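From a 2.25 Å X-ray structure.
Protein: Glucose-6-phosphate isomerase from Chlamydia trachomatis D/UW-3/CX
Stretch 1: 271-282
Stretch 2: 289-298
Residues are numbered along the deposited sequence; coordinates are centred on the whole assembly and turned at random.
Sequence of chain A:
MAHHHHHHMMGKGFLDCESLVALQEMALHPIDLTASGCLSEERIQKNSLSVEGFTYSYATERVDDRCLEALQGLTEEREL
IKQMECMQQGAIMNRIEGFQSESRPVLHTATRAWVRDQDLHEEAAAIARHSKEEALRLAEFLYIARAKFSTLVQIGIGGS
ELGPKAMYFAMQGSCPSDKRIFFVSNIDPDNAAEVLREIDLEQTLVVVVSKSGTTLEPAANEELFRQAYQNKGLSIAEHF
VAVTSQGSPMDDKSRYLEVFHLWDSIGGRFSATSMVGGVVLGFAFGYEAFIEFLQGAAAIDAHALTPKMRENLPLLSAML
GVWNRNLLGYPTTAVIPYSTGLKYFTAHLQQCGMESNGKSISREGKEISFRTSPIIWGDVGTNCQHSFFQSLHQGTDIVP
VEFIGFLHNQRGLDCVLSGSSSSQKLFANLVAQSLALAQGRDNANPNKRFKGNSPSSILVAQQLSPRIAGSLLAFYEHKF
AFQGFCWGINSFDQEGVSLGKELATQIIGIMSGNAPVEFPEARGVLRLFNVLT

Stretch 1 271-282: SATSMVGGVVLG
Stretch 2, residues 289-298: AFIEFLQGAA

This is a small apolar contact, without hydrogen bonds across it, in which two phenylalanine rings of one helix pack against a turn and the first two turns of the helix that follows it, where Gly-278 and Leu-281 meet the rings. Stretch 1 opens with a type I beta turn from Ser-271 to Ser-274, closed by Ser-274 N to Ser-271 O (2.9 Å), and continues as a helix from Met-275 that runs on past Gly-282. Ser-274 (chi1 p, phi/psi -88/-168) is the N-cap: its OG donates to Ser-271 O (2.6 Å) and accepts from Val-276 N (3.3 Å), so one hydroxyl ties turn to helix. Stretch 2, 289-298, is helical throughout, part of a helix that begins earlier and continues later in the chain, with i to i+4 bonds such as Leu-294 N to Phe-290 O (2.9 Å). The helix axes run roughly antiparallel, at 141°, and approach to 9.6 Å; in register, Thr-273 CA lies 6.4 Å from Leu-294 CA, and Gly-278 CA is about as near to Phe-290 CA (6.4 Å). About 380 Å² is buried, both sides summed.

Phe-290 (chi1 t, 175°; chi2 69°) points toward stretch 1 and has the largest covered area. Gly-278 CA sits over one face of its ring, 3.7 Å from the centroid and 23° off the normal, a CH-pi contact with Gly-278 CA 3.4 Å from Phe-290 CE1. The absence of a side chain matters here, since an ideal CB on Gly-278 would lie a tight 3.2 Å from Phe-290 CZ. At the ring edge lie Thr-273 O, 3.5 Å from Phe-290 CZ, and Leu-281 CD1, 4.2 Å from Phe-290 CD1.

Phe-293 (chi1 t, 165°; chi2 67°), one helical turn on, also points toward stretch 1. Leu-281 (m, t) points toward stretch 2 and places its CD1 over one face of the Phe-293 ring, 4.3 Å from the centroid and 28° off the normal; the closest approach is Leu-281 CD1 to Phe-293 CE2, 3.9 Å. The same methyl thus touches both rings. Ala-272 O meets the edge of the Phe-293 ring, 3.6 Å from CE2 of Phe-293.

Thr-273 (chi1 p, phi/psi -86/-4) extends the contact along stretch 2. Its CB points sideways, yet Thr-273 CG2 reaches Phe-293 CZ (3.7 Å) and Ala-297 CB (4.1 Å), while Thr-273 OG1 is hydrogen-bonded elsewhere in the structure. Leu-294 (m, t) also starts sideways, but its end comes nearer: Leu-294 CD2 lies 3.3 Å from Thr-273 O and 3.8 Å from Thr-273 CB.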

ATOM      1  N   SER A 271     -16.207   3.796 -11.424  1.00 31.68           N
ATOM      2  CA  SER A 271     -16.775   5.044 -11.924  1.00 34.97           C
ATOM      3  C   SER A 271     -15.741   6.018 -12.494  1.00 32.80           C
ATOM      4  O   SER A 271     -16.115   7.127 -12.901  1.00 32.54           O
ATOM      5  CB  SER A 271     -17.586   5.721 -10.812  1.00 35.56           C
ATOM      6  OG  SER A 271     -16.733   6.225  -9.807  1.00 38.16           O
ATOM      7  N   ALA A 272     -14.462   5.634 -12.552  1.00 33.12           N
ATOM      8  CA  ALA A 272     -13.433   6.555 -13.032  1.00 35.56           C
ATOM      9  C   ALA A 272     -13.668   6.998 -14.478  1.00 39.34           C
ATOM     10  O   ALA A 272     -13.245   8.094 -14.850  1.00 37.59           O
ATOM     11  CB  ALA A 272     -12.047   5.923 -12.894  1.00 32.29           C
ATOM     12  N   THR A 273     -14.335   6.184 -15.306  1.00 36.47           N
ATOM     13  CA  THR A 273     -14.643   6.598 -16.677  1.00 40.14           C
ATOM     14  C   THR A 273     -15.936   7.403 -16.791  1.00 44.15           C
ATOM     15  O   THR A 273     -16.279   7.839 -17.898  1.00 33.45           O
ATOM     16  CB  THR A 273     -14.754   5.396 -17.617  1.00 36.40           C
ATOM     17  OG1 THR A 273     -15.824   4.546 -17.179  1.00 33.01           O
ATOM     18  CG2 THR A 273     -13.453   4.618 -17.691  1.00 36.81           C
ATOM     19  N   SER A 274     -16.675   7.578 -15.694  1.00 31.50           N
ATOM     20  CA  SER A 274     -17.846   8.438 -15.689  1.00 31.72           C
ATOM     21  C   SER A 274     -17.395   9.863 -15.365  1.00 41.18           C
ATOM     22  O   SER A 274     -16.199  10.171 -15.355  1.00 40.29           O
ATOM     23  CB  SER A 274     -18.892   7.930 -14.693  1.00 36.64           C
ATOM     24  OG  SER A 274     -18.478   8.141 -13.354  1.00 31.26           O
ATOM     25  N   MET A 275     -18.346  10.753 -15.076  1.00 34.48           N
ATOM     26  CA  MET A 275     -17.965  12.099 -14.675  1.00 37.83           C
ATOM     27  C   MET A 275     -17.226  12.138 -13.334  1.00 43.56           C
ATOM     28  O   MET A 275     -16.647  13.180 -13.003  1.00 33.05           O
ATOM     29  CB  MET A 275     -19.203  12.988 -14.621  1.00 34.80           C
ATOM     30  CG  MET A 275     -19.929  13.130 -15.968  1.00 42.17           C
ATOM     31  SD  MET A 275     -18.871  13.680 -17.336  1.00 43.44           S
ATOM     32  CE  MET A 275     -18.233  15.177 -16.637  1.00 49.91           C
ATOM     33  N   VAL A 276     -17.237  11.040 -12.562  1.00 31.32           N
ATOM     34  CA  VAL A 276     -16.429  10.951 -11.348  1.00 35.79           C
ATOM     35  C   VAL A 276     -14.955  11.217 -11.660  1.00 34.46           C
ATOM     36  O   VAL A 276     -14.269  11.952 -10.932  1.00 35.83           O
ATOM     37  CB  VAL A 276     -16.624   9.579 -10.677  1.00 39.03           C
ATOM     38  CG1 VAL A 276     -15.618   9.389  -9.522  1.00 36.01           C
ATOM     39  CG2 VAL A 276     -18.048   9.436 -10.194  1.00 30.88           C
ATOM     40  N   GLY A 277     -14.447  10.613 -12.740  1.00 30.98           N
ATOM     41  CA  GLY A 277     -13.121  10.927 -13.239  1.00 31.05           C
ATOM     42  C   GLY A 277     -13.107  12.020 -14.297  1.00 39.95           C
ATOM     43  O   GLY A 277     -12.094  12.702 -14.479  1.00 38.57           O
ATOM     44  N   GLY A 278     -14.227  12.208 -14.997  1.00 33.96           N
ATOM     45  CA  GLY A 278     -14.223  13.094 -16.155  1.00 37.84           C
ATOM     46  C   GLY A 278     -13.901  14.538 -15.815  1.00 38.28           C
ATOM     47  O   GLY A 278     -13.166  15.208 -16.547  1.00 32.68           O
ATOM     48  N   VAL A 279     -14.444  15.037 -14.701  1.00 40.93           N
ATOM     49  CA  VAL A 279     -14.240  16.438 -14.333  1.00 44.62           C
ATOM     50  C   VAL A 279     -12.772  16.698 -13.992  1.00 41.17           C
ATOM     51  O   VAL A 279     -12.132  17.583 -14.569  1.00 44.07           O
ATOM     52  CB  VAL A 279     -15.168  16.841 -13.173  1.00 32.57           C
ATOM     53  CG1 VAL A 279     -14.811  18.228 -12.693  1.00 32.91           C
ATOM     54  CG2 VAL A 279     -16.628  16.780 -13.607  1.00 32.83           C
ATOM     55  N   VAL A 280     -12.219  15.941 -13.044  1.00 38.64           N
ATOM     56  CA  VAL A 280     -10.854  16.228 -12.613  1.00 36.95           C
ATOM     57  C   VAL A 280      -9.869  15.970 -13.746  1.00 33.95           C
ATOM     58  O   VAL A 280      -8.963  16.777 -13.990  1.00 32.67           O
ATOM     59  CB  VAL A 280     -10.497  15.429 -11.343  1.00 40.73           C
ATOM     60  CG1 VAL A 280     -10.576  13.927 -11.579  1.00 37.39           C
ATOM     61  CG2 VAL A 280      -9.111  15.839 -10.843  1.00 39.36           C
ATOM     62  N   LEU A 281     -10.039  14.861 -14.471  1.00 34.85           N
ATOM     63  CA  LEU A 281      -9.143  14.565 -15.584  1.00 32.26           C
ATOM     64  C   LEU A 281      -9.293  15.602 -16.684  1.00 32.80           C
ATOM     65  O   LEU A 281      -8.297  16.106 -17.215  1.00 39.86           O
ATOM     66  CB  LEU A 281      -9.413  13.161 -16.127  1.00 35.26           C
ATOM     67  CG  LEU A 281      -9.170  11.993 -15.157  1.00 39.83           C
ATOM     68  CD1 LEU A 281      -9.608  10.675 -15.784  1.00 37.22           C
ATOM     69  CD2 LEU A 281      -7.722  11.921 -14.711  1.00 31.67           C
ATOM     70  N   GLY A 282     -10.535  15.938 -17.041  1.00 32.95           N
ATOM     71  CA  GLY A 282     -10.748  16.942 -18.073  1.00 33.54           C
ATOM     72  C   GLY A 282     -10.150  18.295 -17.727  1.00 33.84           C
ATOM     73  O   GLY A 282      -9.560  18.960 -18.582  1.00 43.49           O
ATOM     74  N   ALA A 289      -7.989  14.653 -23.822  1.00 40.12           N
ATOM     75  CA  ALA A 289      -7.267  13.611 -23.099  1.00 39.66           C
ATOM     76  C   ALA A 289      -8.233  12.664 -22.394  1.00 41.19           C
ATOM     77  O   ALA A 289      -7.994  11.448 -22.345  1.00 40.32           O
ATOM     78  CB  ALA A 289      -6.288  14.235 -22.101  1.00 41.53           C
ATOM     79  N   PHE A 290      -9.343  13.195 -21.859  1.00 32.02           N
ATOM     80  CA  PHE A 290     -10.343  12.319 -21.244  1.00 39.40           C
ATOM     81  C   PHE A 290     -10.996  11.401 -22.280  1.00 31.82           C
ATOM     82  O   PHE A 290     -11.265  10.227 -21.997  1.00 33.62           O
ATOM     83  CB  PHE A 290     -11.395  13.143 -20.496  1.00 35.29           C
ATOM     84  CG  PHE A 290     -12.525  12.323 -19.940  1.00 38.43           C
ATOM     85  CD1 PHE A 290     -12.315  11.450 -18.882  1.00 46.04           C
ATOM     86  CD2 PHE A 290     -13.800  12.421 -20.471  1.00 39.13           C
ATOM     87  CE1 PHE A 290     -13.363  10.689 -18.363  1.00 46.98           C
ATOM     88  CE2 PHE A 290     -14.861  11.664 -19.952  1.00 36.41           C
ATOM     89  CZ  PHE A 290     -14.636  10.799 -18.903  1.00 42.55           C
ATOM     90  N   ILE A 291     -11.228  11.901 -23.496  1.00 36.38           N
ATOM     91  CA  ILE A 291     -11.789  11.053 -24.544  1.00 35.18           C
ATOM     92  C   ILE A 291     -10.814   9.932 -24.925  1.00 42.96           C
ATOM     93  O   ILE A 291     -11.221   8.784 -25.161  1.00 43.33           O
ATOM     94  CB  ILE A 291     -12.185  11.916 -25.757  1.00 34.92           C
ATOM     95  CG1 ILE A 291     -13.299  12.897 -25.369  1.00 34.65           C
ATOM     96  CG2 ILE A 291     -12.588  11.037 -26.944  1.00 33.23           C
ATOM     97  CD1 ILE A 291     -14.463  12.228 -24.704  1.00 32.94           C
ATOM     98  N   GLU A 292      -9.516  10.245 -25.009  1.00 40.81           N
ATOM     99  CA  GLU A 292      -8.530   9.206 -25.297  1.00 37.19           C
ATOM    100  C   GLU A 292      -8.538   8.141 -24.214  1.00 34.79           C
ATOM    101  O   GLU A 292      -8.438   6.942 -24.507  1.00 31.67           O
ATOM    102  CB  GLU A 292      -7.136   9.811 -25.425  1.00 34.40           C
ATOM    103  CG  GLU A 292      -6.990  10.763 -26.576  1.00 45.49           C
ATOM    104  CD  GLU A 292      -5.601  11.352 -26.648  1.00 61.49           C
ATOM    105  OE1 GLU A 292      -5.363  12.194 -27.544  1.00 67.78           O
ATOM    106  OE2 GLU A 292      -4.750  10.971 -25.806  1.00 64.27           O
ATOM    107  N   PHE A 293      -8.643   8.572 -22.954  1.00 35.14           N
ATOM    108  CA  PHE A 293      -8.801   7.655 -21.829  1.00 30.99           C
ATOM    109  C   PHE A 293     -10.031   6.764 -22.004  1.00 39.91           C
ATOM    110  O   PHE A 293      -9.965   5.554 -21.753  1.00 34.00           O
ATOM    111  CB  PHE A 293      -8.881   8.494 -20.550  1.00 39.50           C
ATOM    112  CG  PHE A 293      -9.392   7.770 -19.333  1.00 33.37           C
ATOM    113  CD1 PHE A 293      -8.663   6.743 -18.752  1.00 34.50           C
ATOM    114  CD2 PHE A 293     -10.565   8.184 -18.721  1.00 32.03           C
ATOM    115  CE1 PHE A 293      -9.107   6.109 -17.583  1.00 32.36           C
ATOM    116  CE2 PHE A 293     -11.032   7.558 -17.579  1.00 34.38           C
ATOM    117  CZ  PHE A 293     -10.294   6.510 -16.998  1.00 31.50           C
ATOM    118  N   LEU A 294     -11.163   7.348 -22.440  1.00 34.49           N
ATOM    119  CA  LEU A 294     -12.371   6.557 -22.684  1.00 34.85           C
ATOM    120  C   LEU A 294     -12.175   5.573 -23.833  1.00 36.87           C
ATOM    121  O   LEU A 294     -12.641   4.429 -23.758  1.00 31.48           O
ATOM    122  CB  LEU A 294     -13.581   7.462 -22.980  1.00 31.64           C
ATOM    123  CG  LEU A 294     -14.150   8.392 -21.899  1.00 35.45           C
ATOM    124  CD1 LEU A 294     -15.530   8.989 -22.288  1.00 31.92           C
ATOM    125  CD2 LEU A 294     -14.195   7.712 -20.516  1.00 32.74           C
ATOM    126  N   GLN A 295     -11.513   6.000 -24.917  1.00 34.08           N
ATOM    127  CA  GLN A 295     -11.298   5.087 -26.037  1.00 34.52           C
ATOM    128  C   GLN A 295     -10.456   3.885 -25.618  1.00 39.17           C
ATOM    129  O   GLN A 295     -10.719   2.758 -26.052  1.00 36.00           O
ATOM    130  CB  GLN A 295     -10.652   5.829 -27.207  1.00 33.67           C
ATOM    131  CG  GLN A 295     -11.595   6.845 -27.845  1.00 39.07           C
ATOM    132  CD  GLN A 295     -10.904   7.747 -28.856  1.00 49.00           C
ATOM    133  OE1 GLN A 295      -9.781   8.212 -28.640  1.00 46.36           O
ATOM    134  NE2 GLN A 295     -11.581   8.002 -29.970  1.00 53.31           N
ATOM    135  N   GLY A 296      -9.470   4.092 -24.737  1.00 34.34           N
ATOM    136  CA  GLY A 296      -8.667   2.968 -24.270  1.00 34.27           C
ATOM    137  C   GLY A 296      -9.477   1.957 -23.478  1.00 39.42           C
ATOM    138  O   GLY A 296      -9.329   0.746 -23.655  1.00 39.15           O
ATOM    139  N   ALA A 297     -10.349   2.440 -22.599  1.00 30.81           N
ATOM    140  CA  ALA A 297     -11.239   1.547 -21.868  1.00 37.39           C
ATOM    141  C   ALA A 297     -12.223   0.837 -22.806  1.00 35.71           C
ATOM    142  O   ALA A 297     -12.379  -0.391 -22.752  1.00 35.15           O
ATOM    143  CB  ALA A 297     -11.971   2.338 -20.787  1.00 30.45           C
ATOM    144  N   ALA A 298     -12.886   1.583 -23.690  1.00 31.36           N
ATOM    145  CA  ALA A 298     -13.856   0.946 -24.585  1.00 37.25           C
ATOM    146  C   ALA A 298     -13.214  -0.141 -25.444  1.00 39.67           C
ATOM    147  O   ALA A 298     -13.855  -1.154 -25.757  1.00 40.46           O
ATOM    148  CB  ALA A 298     -14.515   1.994 -25.471  1.00 32.18           C
TER